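Local coordinates for protein Pre-mRNA-splicing factor SAD1 (Saccharomyces cerevisiae, PDB 4MSX) that promotes assembly of newly made U4 snRNA into the U4/U6 snRNP and is required for pre-mRNA splicing, although it is a catalytically inactive relative of deubiquitinases, at residues L323-P328 with L375-N380; F379-R384 with E472-V477; A415-V420 with S438-Q443. One frame throughout, in Å; residues are numbered along the deposited sequence. Where two conformers were deposited one is given.

Interaction 1: residues L323-P328 with L375-N380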
loop_
_atom_site.group_PDB
_atom_site.type_symbol
_atom_site.label_atom_id
_atom_site.label_comp_id
_atom_site.label_asym_id
_atom_site.label_seq_id
_atom_site.Cartn_x
_atom_site.Cartn_y
_atom_site.Cartn_z
ATOM N N LEU A 323 -0.871 -13.617 11.598
ATOM C CA LEU A 323 -0.468 -14.735 12.453
ATOM C C LEU A 323 1.019 -14.767 12.620
ATOM O O LEU A 323 1.739 -14.897 11.649
ATOM C CB LEU A 323 -0.915 -16.053 11.803
ATOM C CG LEU A 323 -0.587 -17.276 12.674
ATOM C CD1 LEU A 323 -1.354 -17.256 13.983
ATOM C CD2 LEU A 323 -0.915 -18.531 11.874
ATOM N N THR A 324 1.498 -14.610 13.853
ATOM C CA THR A 324 2.936 -14.554 14.088
ATOM C C THR A 324 3.456 -15.965 14.245
ATOM O O THR A 324 2.908 -16.729 15.002
ATOM C CB THR A 324 3.298 -13.729 15.346
ATOM O OG1 THR A 324 3.044 -12.342 15.062
ATOM C CG2 THR A 324 4.823 -13.908 15.710
ATOM N N LEU A 325 4.482 -16.283 13.477
ATOM C CA LEU A 325 5.152 -17.583 13.531
ATOM C C LEU A 325 6.509 -17.343 14.219
ATOM O O LEU A 325 7.316 -16.549 13.757
ATOM C CB LEU A 325 5.364 -18.113 12.113
ATOM C CG LEU A 325 4.057 -18.312 11.314
ATOM C CD1 LEU A 325 4.287 -18.852 9.900
ATOM C CD2 LEU A 325 3.065 -19.210 12.100
ATOM N N ASP A 326 6.723 -17.961 15.368
ATOM C CA ASP A 326 7.989 -17.812 16.088
ATOM C C ASP A 326 9.086 -18.660 15.441
ATOM O O ASP A 326 8.845 -19.762 15.070
ATOM C CB ASP A 326 7.817 -18.231 17.547
ATOM C CG ASP A 326 6.922 -17.267 18.338
ATOM O OD1 ASP A 326 7.115 -16.017 18.250
ATOM O OD2 ASP A 326 5.998 -17.772 19.021
ATOM N N LEU A 327 10.304 -18.143 15.369
ATOM C CA LEU A 327 11.370 -18.845 14.714
ATOM C C LEU A 327 12.223 -19.560 15.772
ATOM O O LEU A 327 12.284 -19.148 16.925
ATOM C CB LEU A 327 12.257 -17.863 13.964
ATOM C CG LEU A 327 11.441 -17.121 12.849
ATOM C CD1 LEU A 327 12.286 -15.968 12.304
ATOM C CD2 LEU A 327 10.998 -18.062 11.739
ATOM N N PRO A 328 12.914 -20.606 15.363
ATOM C CA PRO A 328 13.740 -21.279 16.375
ATOM C C PRO A 328 14.825 -20.339 16.943
ATOM O O PRO A 328 15.303 -19.422 16.241
ATOM C CB PRO A 328 14.321 -22.484 15.615
ATOM C CG PRO A 328 14.134 -22.209 14.173
ATOM C CD PRO A 328 12.989 -21.224 14.028
ATOM N N LEU A 375 -4.514 -15.166 4.239
ATOM C CA LEU A 375 -3.843 -15.554 5.489
ATOM C C LEU A 375 -2.502 -14.846 5.480
ATOM O O LEU A 375 -1.687 -15.036 4.562
ATOM C CB LEU A 375 -3.674 -17.097 5.483
ATOM C CG LEU A 375 -3.041 -17.769 6.709
ATOM C CD1 LEU A 375 -3.782 -17.358 7.996
ATOM C CD2 LEU A 375 -3.065 -19.314 6.512
ATOM N N ILE A 376 -2.302 -13.982 6.478
ATOM C CA ILE A 376 -1.111 -13.138 6.541
ATOM C C ILE A 376 -0.222 -13.627 7.676
ATOM O O ILE A 376 -0.666 -13.680 8.844
ATOM C CB ILE A 376 -1.531 -11.670 6.821
ATOM C CG1 ILE A 376 -2.575 -11.228 5.804
ATOM C CG2 ILE A 376 -0.252 -10.747 6.799
ATOM C CD1 ILE A 376 -3.177 -9.780 6.090
ATOM N N PHE A 377 1.011 -13.983 7.337
ATOM C CA PHE A 377 1.955 -14.463 8.347
ATOM C C PHE A 377 2.956 -13.370 8.634
ATOM O O PHE A 377 3.364 -12.639 7.734
ATOM C CB PHE A 377 2.799 -15.614 7.808
ATOM C CG PHE A 377 2.000 -16.869 7.498
ATOM C CD1 PHE A 377 0.978 -17.280 8.341
ATOM C CD2 PHE A 377 2.308 -17.628 6.381
ATOM C CE1 PHE A 377 0.255 -18.464 8.082
ATOM C CE2 PHE A 377 1.571 -18.818 6.091
ATOM C CZ PHE A 377 0.550 -19.209 6.925
ATOM N N HIS A 378 3.421 -13.360 9.862
ATOM C CA HIS A 378 4.555 -12.500 10.256
ATOM C C HIS A 378 5.634 -13.432 10.843
ATOM O O HIS A 378 5.323 -14.260 11.707
ATOM C CB HIS A 378 4.071 -11.555 11.346
ATOM C CG HIS A 378 5.164 -10.995 12.225
ATOM N ND1 HIS A 378 5.119 -11.089 13.602
ATOM C CD2 HIS A 378 6.279 -10.281 11.926
ATOM C CE1 HIS A 378 6.184 -10.480 14.116
ATOM N NE2 HIS A 378 6.876 -9.942 13.126
ATOM N N PHE A 379 6.875 -13.282 10.402
ATOM C CA PHE A 379 7.996 -14.097 10.963
ATOM C C PHE A 379 8.659 -13.269 12.020
ATOM O O PHE A 379 9.097 -12.156 11.745
ATOM C CB PHE A 379 8.941 -14.500 9.854
ATOM C CG PHE A 379 8.234 -15.342 8.814
ATOM C CD1 PHE A 379 8.057 -16.719 9.013
ATOM C CD2 PHE A 379 7.638 -14.749 7.718
ATOM C CE1 PHE A 379 7.329 -17.489 8.070
ATOM C CE2 PHE A 379 6.897 -15.495 6.784
ATOM C CZ PHE A 379 6.753 -16.863 6.958
ATOM N N ASN A 380 8.734 -13.796 13.240
ATOM C CA ASN A 380 9.080 -12.912 14.360
ATOM C C ASN A 380 10.591 -12.686 14.410
ATOM O O ASN A 380 11.285 -13.328 15.186
ATOM C CB ASN A 380 8.599 -13.523 15.660
ATOM C CG ASN A 380 8.726 -12.546 16.823
ATOM O OD1 ASN A 380 8.956 -11.349 16.605
ATOM N ND2 ASN A 380 8.579 -13.039 18.043
HETATM O O HOH W 1 10.991 -15.728 16.866
#
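Thr324 OG1 and His378 ND1 lie 2.8 Å apart, joined by a hydrogen bond that either partner could donate. The hydroxyl meets the imidazole edge-on, in the plane of the ring, and Thr324 CG2 rests 3.5 Å from the same ND1. With OG1 beside the backbone N (chi1 -71°) and CG2 anti to that N, threonine offers both branches to the histidine; CG2 also touches Asn380 CB. Thr324 and His378 sit on one face of a parallel strand pair, 323-325 against 375-379, whose axes diverge by 37°. The pairing is a regular parallel ladder: Leu323 N donates to Ile376 O, His378 N to Leu323 O, Leu325 N to His378 O, and Asn380 N to Leu325 O.

The other face is apolar. Leu325 CD1 lies over the face of the Phe377 ring in a CH-pi contact, 4.1 Å from the ring centroid and displaced toward the rim, and the same methyl reaches Phe379 CE1 at 3.8 Å. One leucine methyl thus touches two aromatic side chains. Leu323 CD2, by contrast, comes to the edge of the Phe377 ring, near its plane. Where the ladder ends, Asn380 ND2 makes a weak bond of 3.3 Å to Asp326 OD1, the amide and carboxylate planes being turned 49° apart. A water continues the connection, accepting from Leu327 N and donating to Asn380 O.

Strand 374-379 is flanked on its other side by strand 472-480, to which Phe377 and Phe379 are joined by backbone hydrogen bonds. The phenylalanine face packs on helix 347-350 through Ile347 and Leu350, whereas Thr324 and His378 touch Arg267 of helix 266-280.

Interaction 2: residues F379-R384 with E472-V477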
loop_
_atom_site.group_PDB
_atom_site.type_symbol
_atom_site.label_atom_id
_atom_site.label_comp_id
_atom_site.label_asym_id
_atom_site.label_seq_id
_atom_site.Cartn_x
_atom_site.Cartn_y
_atom_site.Cartn_z
ATOM N N PHE A 379 6.875 -13.282 10.402
ATOM C CA PHE A 379 7.996 -14.097 10.963
ATOM C C PHE A 379 8.659 -13.269 12.020
ATOM O O PHE A 379 9.097 -12.156 11.745
ATOM C CB PHE A 379 8.941 -14.500 9.854
ATOM C CG PHE A 379 8.234 -15.342 8.814
ATOM C CD1 PHE A 379 8.057 -16.719 9.013
ATOM C CD2 PHE A 379 7.638 -14.749 7.718
ATOM C CE1 PHE A 379 7.329 -17.489 8.070
ATOM C CE2 PHE A 379 6.897 -15.495 6.784
ATOM C CZ PHE A 379 6.753 -16.863 6.958
ATOM N N ASN A 380 8.734 -13.796 13.240
ATOM C CA ASN A 380 9.080 -12.912 14.360
ATOM C C ASN A 380 10.591 -12.686 14.410
ATOM O O ASN A 380 11.285 -13.328 15.186
ATOM C CB ASN A 380 8.599 -13.523 15.660
ATOM C CG ASN A 380 8.726 -12.546 16.823
ATOM O OD1 ASN A 380 8.956 -11.349 16.605
ATOM N ND2 ASN A 380 8.579 -13.039 18.043
ATOM N N ARG A 381 11.088 -11.789 13.579
ATOM C CA ARG A 381 12.531 -11.502 13.498
ATOM C C ARG A 381 13.102 -10.712 14.684
ATOM O O ARG A 381 14.263 -10.925 15.087
ATOM C CB ARG A 381 12.789 -10.660 12.252
ATOM C CG ARG A 381 12.319 -11.332 10.928
ATOM C CD ARG A 381 13.289 -12.467 10.511
ATOM N NE ARG A 381 12.820 -13.184 9.308
ATOM C CZ ARG A 381 13.440 -14.255 8.810
ATOM N NH1 ARG A 381 14.532 -14.767 9.427
ATOM N NH2 ARG A 381 12.964 -14.818 7.724
ATOM N N PHE A 382 12.318 -9.762 15.188
ATOM C CA PHE A 382 12.851 -8.746 16.116
ATOM C C PHE A 382 12.526 -8.934 17.560
ATOM O O PHE A 382 11.371 -8.994 17.953
ATOM C CB PHE A 382 12.265 -7.378 15.771
ATOM C CG PHE A 382 12.661 -6.894 14.424
ATOM C CD1 PHE A 382 13.989 -6.869 14.058
ATOM C CD2 PHE A 382 11.701 -6.482 13.503
ATOM C CE1 PHE A 382 14.392 -6.444 12.806
ATOM C CE2 PHE A 382 12.082 -6.041 12.242
ATOM C CZ PHE A 382 13.432 -6.041 11.884
ATOM N N ASP A 383 13.559 -8.889 18.377
ATOM C CA ASP A 383 13.345 -8.806 19.810
ATOM C C ASP A 383 13.555 -7.313 20.169
ATOM O O ASP A 383 14.679 -6.872 20.412
ATOM C CB ASP A 383 14.281 -9.802 20.537
ATOM C CG ASP A 383 14.274 -9.634 22.060
ATOM O OD1 ASP A 383 13.361 -8.975 22.620
ATOM O OD2 ASP A 383 15.190 -10.196 22.684
ATOM N N ARG A 384 12.450 -6.537 20.161
ATOM C CA ARG A 384 12.526 -5.079 20.345
ATOM C C ARG A 384 12.879 -4.673 21.765
ATOM O O ARG A 384 13.355 -3.556 21.990
ATOM C CB ARG A 384 11.207 -4.401 19.985
ATOM C CG ARG A 384 10.733 -4.720 18.616
ATOM C CD ARG A 384 11.483 -3.970 17.543
ATOM N NE ARG A 384 10.540 -3.542 16.516
ATOM C CZ ARG A 384 10.875 -2.961 15.370
ATOM N NH1 ARG A 384 12.158 -2.726 15.091
ATOM N NH2 ARG A 384 9.912 -2.583 14.527
ATOM N N GLU A 472 15.335 -12.195 3.375
ATOM C CA GLU A 472 14.750 -12.359 4.697
ATOM C C GLU A 472 13.250 -11.976 4.731
ATOM O O GLU A 472 12.925 -10.781 4.903
ATOM C CB GLU A 472 15.509 -11.488 5.659
ATOM C CG GLU A 472 15.195 -11.768 7.119
ATOM C CD GLU A 472 15.915 -10.817 8.082
ATOM O OE1 GLU A 472 17.163 -10.861 8.143
ATOM O OE2 GLU A 472 15.239 -10.022 8.792
ATOM N N THR A 473 12.379 -12.978 4.641
ATOM C CA THR A 473 10.935 -12.759 4.648
ATOM C C THR A 473 10.477 -12.271 6.035
ATOM O O THR A 473 10.938 -12.752 7.102
ATOM C CB THR A 473 10.136 -14.026 4.207
ATOM O OG1 THR A 473 8.756 -13.686 4.166
ATOM C CG2 THR A 473 10.340 -15.215 5.214
ATOM N N PHE A 474 9.605 -11.265 6.035
ATOM C CA PHE A 474 9.080 -10.711 7.288
ATOM C C PHE A 474 7.552 -10.882 7.355
ATOM O O PHE A 474 7.015 -11.279 8.386
ATOM C CB PHE A 474 9.426 -9.205 7.357
ATOM C CG PHE A 474 8.958 -8.522 8.619
ATOM C CD1 PHE A 474 9.505 -8.856 9.856
ATOM C CD2 PHE A 474 8.009 -7.494 8.555
ATOM C CE1 PHE A 474 9.086 -8.221 11.019
ATOM C CE2 PHE A 474 7.587 -6.849 9.728
ATOM C CZ PHE A 474 8.120 -7.188 10.948
ATOM N N ILE A 475 6.844 -10.507 6.275
ATOM C CA ILE A 475 5.412 -10.702 6.184
ATOM C C ILE A 475 5.056 -11.349 4.851
ATOM O O ILE A 475 5.631 -11.006 3.823
ATOM C CB ILE A 475 4.658 -9.304 6.216
ATOM C CG1 ILE A 475 4.466 -8.846 7.650
ATOM C CG2 ILE A 475 3.291 -9.402 5.508
ATOM C CD1 ILE A 475 4.080 -7.362 7.699
ATOM N N GLN A 476 4.093 -12.249 4.865
ATOM C CA GLN A 476 3.624 -12.851 3.610
ATOM C C GLN A 476 2.137 -12.845 3.570
ATOM O O GLN A 476 1.488 -12.982 4.600
ATOM C CB GLN A 476 4.042 -14.368 3.479
ATOM C CG GLN A 476 5.555 -14.485 3.292
ATOM C CD GLN A 476 6.004 -15.937 3.217
ATOM O OE1 GLN A 476 5.302 -16.854 3.714
ATOM N NE2 GLN A 476 7.138 -16.157 2.556
ATOM N N VAL A 477 1.605 -12.800 2.348
ATOM C CA VAL A 477 0.150 -12.883 2.193
ATOM C C VAL A 477 -0.086 -14.117 1.320
ATOM O O VAL A 477 0.499 -14.214 0.255
ATOM C CB VAL A 477 -0.461 -11.666 1.464
ATOM C CG1 VAL A 477 -1.977 -11.872 1.213
ATOM C CG2 VAL A 477 -0.248 -10.351 2.295
#
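Phe379 and Phe474 mark the closest backbone approach, where Phe379 N donates to Phe474 O at 2.8 Å while the two chain directions lie 129° apart. Beyond it the first segment leaves the strand through an inverse gamma turn centred on Asn380, and this turn brings Arg381 back over strand 472-477.

The guanidinium grips a single backbone oxygen side-on: NE and NH2 of Arg381 reach Thr473 O at 2.9 and 3.0 Å, and that oxygen lies in the guanidinium plane. A bend at chi2 (-75°) turns the arginine across the start of strand 472-477, toward Thr473 O. Glu472 CG lies over one face of the guanidinium, 3.5 Å from Arg381 CZ, as the two chains slide past each other in opposite directions. The glutamate carboxylate is near but forms no salt bridge with Arg381; its OE1 instead pairs with Arg393 and its OE2 bonds His419, while Arg381 NH1 is held by the carbonyls of Asn394 and Thr396.

Thr473 CG2 covers a face of the Phe379 ring, a CH-pi contact of 4.0 Å to the centroid. Gln476 OE1 meets the edge of that ring near CZ, its amide turned almost perpendicular to it. Farther along, the Phe382 and Phe474 rings touch obliquely, their planes 49° apart.

Phe474 and Ile475 together face Val417 of strand 409-421, forming a classic beta bulge. Strand 472-480 runs between strands 374-379 and 409-421, with Val398 of strand 397-399 packing on Phe379, Arg381 and Thr473, and with helix 266-280 meeting Phe474 and Ile475.

Interaction 3: residues A415-V420 with S438-Q443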
loop_
_atom_site.group_PDB
_atom_site.type_symbol
_atom_site.label_atom_id
_atom_site.label_comp_id
_atom_site.label_asym_id
_atom_site.label_seq_id
_atom_site.Cartn_x
_atom_site.Cartn_y
_atom_site.Cartn_z
ATOM N N ALA A 415 2.153 -12.358 -1.878
ATOM C CA ALA A 415 2.974 -11.186 -1.550
ATOM C C ALA A 415 3.991 -11.585 -0.491
ATOM O O ALA A 415 3.682 -12.408 0.401
ATOM C CB ALA A 415 2.070 -10.055 -1.001
ATOM N N ASN A 416 5.174 -10.988 -0.590
ATOM C CA ASN A 416 6.292 -11.299 0.310
ATOM C C ASN A 416 7.002 -9.972 0.660
ATOM O O ASN A 416 7.523 -9.313 -0.231
ATOM C CB ASN A 416 7.241 -12.262 -0.423
ATOM C CG ASN A 416 8.341 -12.831 0.495
ATOM O OD1 ASN A 416 8.071 -13.230 1.610
ATOM N ND2 ASN A 416 9.581 -12.810 0.033
ATOM N N VAL A 417 6.952 -9.551 1.927
ATOM C CA VAL A 417 7.663 -8.318 2.323
ATOM C C VAL A 417 8.983 -8.773 2.923
ATOM O O VAL A 417 8.995 -9.569 3.864
ATOM C CB VAL A 417 6.860 -7.549 3.342
ATOM C CG1 VAL A 417 7.608 -6.224 3.802
ATOM C CG2 VAL A 417 5.487 -7.133 2.692
ATOM N N VAL A 418 10.063 -8.204 2.427
ATOM C CA VAL A 418 11.403 -8.646 2.755
ATOM C C VAL A 418 12.142 -7.565 3.515
ATOM O O VAL A 418 11.984 -6.351 3.246
ATOM C CB VAL A 418 12.138 -8.942 1.435
ATOM C CG1 VAL A 418 13.626 -8.924 1.629
ATOM C CG2 VAL A 418 11.622 -10.316 0.889
ATOM N N HIS A 419 12.973 -8.004 4.458
ATOM C CA HIS A 419 13.724 -7.086 5.292
ATOM C C HIS A 419 15.167 -7.016 4.757
ATOM O O HIS A 419 15.777 -8.030 4.502
ATOM C CB HIS A 419 13.725 -7.583 6.744
ATOM C CG HIS A 419 14.534 -6.726 7.666
ATOM N ND1 HIS A 419 15.631 -7.202 8.351
ATOM C CD2 HIS A 419 14.416 -5.417 8.002
ATOM C CE1 HIS A 419 16.149 -6.223 9.076
ATOM N NE2 HIS A 419 15.428 -5.132 8.889
ATOM N N VAL A 420 15.702 -5.813 4.612
ATOM C CA VAL A 420 17.035 -5.598 4.044
ATOM C C VAL A 420 17.720 -4.638 4.985
ATOM O O VAL A 420 17.097 -3.660 5.453
ATOM C CB VAL A 420 16.916 -4.953 2.609
ATOM C CG1 VAL A 420 18.199 -4.328 2.178
ATOM C CG2 VAL A 420 16.499 -6.017 1.612
ATOM N N SER A 438 16.643 -0.720 9.319
ATOM C CA SER A 438 15.793 -1.617 8.474
ATOM C C SER A 438 15.340 -0.916 7.194
ATOM O O SER A 438 14.948 0.262 7.235
ATOM C CB SER A 438 14.559 -1.994 9.272
ATOM O OG SER A 438 14.883 -2.828 10.395
ATOM N N HIS A 439 15.354 -1.629 6.070
ATOM C CA HIS A 439 14.760 -1.161 4.827
ATOM C C HIS A 439 13.795 -2.283 4.388
ATOM O O HIS A 439 14.084 -3.477 4.600
ATOM C CB HIS A 439 15.851 -0.932 3.789
ATOM C CG HIS A 439 15.358 -0.643 2.396
ATOM N ND1 HIS A 439 14.379 0.299 2.111
ATOM C CD2 HIS A 439 15.736 -1.166 1.199
ATOM C CE1 HIS A 439 14.161 0.321 0.805
ATOM N NE2 HIS A 439 14.973 -0.554 0.228
ATOM N N TRP A 440 12.680 -1.910 3.771
ATOM C CA TRP A 440 11.605 -2.898 3.485
ATOM C C TRP A 440 11.347 -2.893 1.992
ATOM O O TRP A 440 11.209 -1.822 1.375
ATOM C CB TRP A 440 10.322 -2.497 4.262
ATOM C CG TRP A 440 10.555 -2.428 5.753
ATOM C CD1 TRP A 440 10.714 -1.304 6.553
ATOM C CD2 TRP A 440 10.666 -3.564 6.614
ATOM N NE1 TRP A 440 10.917 -1.708 7.862
ATOM C CE2 TRP A 440 10.919 -3.090 7.913
ATOM C CE3 TRP A 440 10.587 -4.950 6.384
ATOM C CZ2 TRP A 440 11.078 -3.942 9.001
ATOM C CZ3 TRP A 440 10.726 -5.810 7.456
ATOM C CH2 TRP A 440 10.983 -5.305 8.763
ATOM N N ILE A 441 11.269 -4.075 1.401
ATOM C CA ILE A 441 10.922 -4.121 -0.017
ATOM C C ILE A 441 9.812 -5.142 -0.207
ATOM O O ILE A 441 9.575 -6.004 0.641
ATOM C CB ILE A 441 12.126 -4.460 -0.887
ATOM C CG1 ILE A 441 12.582 -5.880 -0.590
ATOM C CG2 ILE A 441 13.303 -3.446 -0.632
ATOM C CD1 ILE A 441 13.752 -6.317 -1.452
ATOM N N THR A 442 9.079 -4.992 -1.303
ATOM C CA THR A 442 7.809 -5.740 -1.432
ATOM C C THR A 442 7.848 -6.497 -2.731
ATOM O O THR A 442 8.139 -5.916 -3.772
ATOM C CB THR A 442 6.605 -4.757 -1.433
ATOM O OG1 THR A 442 6.718 -3.927 -0.276
ATOM C CG2 THR A 442 5.213 -5.496 -1.415
ATOM N N GLN A 443 7.550 -7.801 -2.674
ATOM C CA GLN A 443 7.470 -8.605 -3.882
ATOM C C GLN A 443 6.028 -9.014 -4.067
ATOM O O GLN A 443 5.387 -9.468 -3.103
ATOM C CB GLN A 443 8.312 -9.889 -3.702
ATOM C CG GLN A 443 9.770 -9.516 -3.478
ATOM C CD GLN A 443 10.651 -10.692 -3.050
ATOM O OE1 GLN A 443 10.173 -11.685 -2.467
ATOM N NE2 GLN A 443 11.965 -10.554 -3.299
#
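His419 slides its imidazole over the indole of Trp440, CD2 standing 3.5 Å from Trp440 CH2 above the rim of the face; the imidazole and the six-membered ring of the indole are inclined at 45°, an oblique pairing. Ser438 OG meets the His419 ring at its edge, 2.8 Å from NE2, in a bond whose donor is not settled, and Glu472 holds ND1. The imidazole is thereby fixed from both nitrogens.

The strands run antiparallel, with three hydrogen-bonded pairs: Asn416 with Gln443, Val418 with Ile441, and Val420 with His439. They belong to the main sheet of the ubiquitin-specific protease fold, probably its palm. His439, which lies beside Val420, bonds Asp193 and Asp456; by family resemblance it probably matches the catalytic histidine of active relatives, with Asp193 where their nucleophilic cysteine would stand, consistent with an inactive enzyme.

On this same face, in one of two conformers of Ile441, CG1 packs 3.7 Å from Val418 CB and CD1 reaches Val420 CG2, contacts that the second conformer leaves in doubt. Asn416 ND2 donates almost straight (173°) to Gln443 OE1 at 2.8 Å, from above the acceptor's carbonyl plane, while Asn416 OD1 receives bonds from Thr473 and Gln476.

Overall arrangement
The three contacts illustrate how one mixed sheet is assembled from distant parts of a chain. Interactions 1 and 2, with centres about 7 Å apart, share Phe379 and Asn380 and are stitched by Phe377 N to Gln476 O at 3.0 Å. Interaction 2 then passes to interaction 3, about 10 Å away between centres, through Ile475 O and Val417 N at 2.7 Å and through Phe474 CD2 against Trp440 CZ3. Interactions 1 and 3 do not touch, their nearest atoms being about 6 Å apart; strand 472-480 bridges them. Interaction 3 includes His439, which probably corresponds to the catalytic histidine of active relatives, and all three lie away from the zinc site.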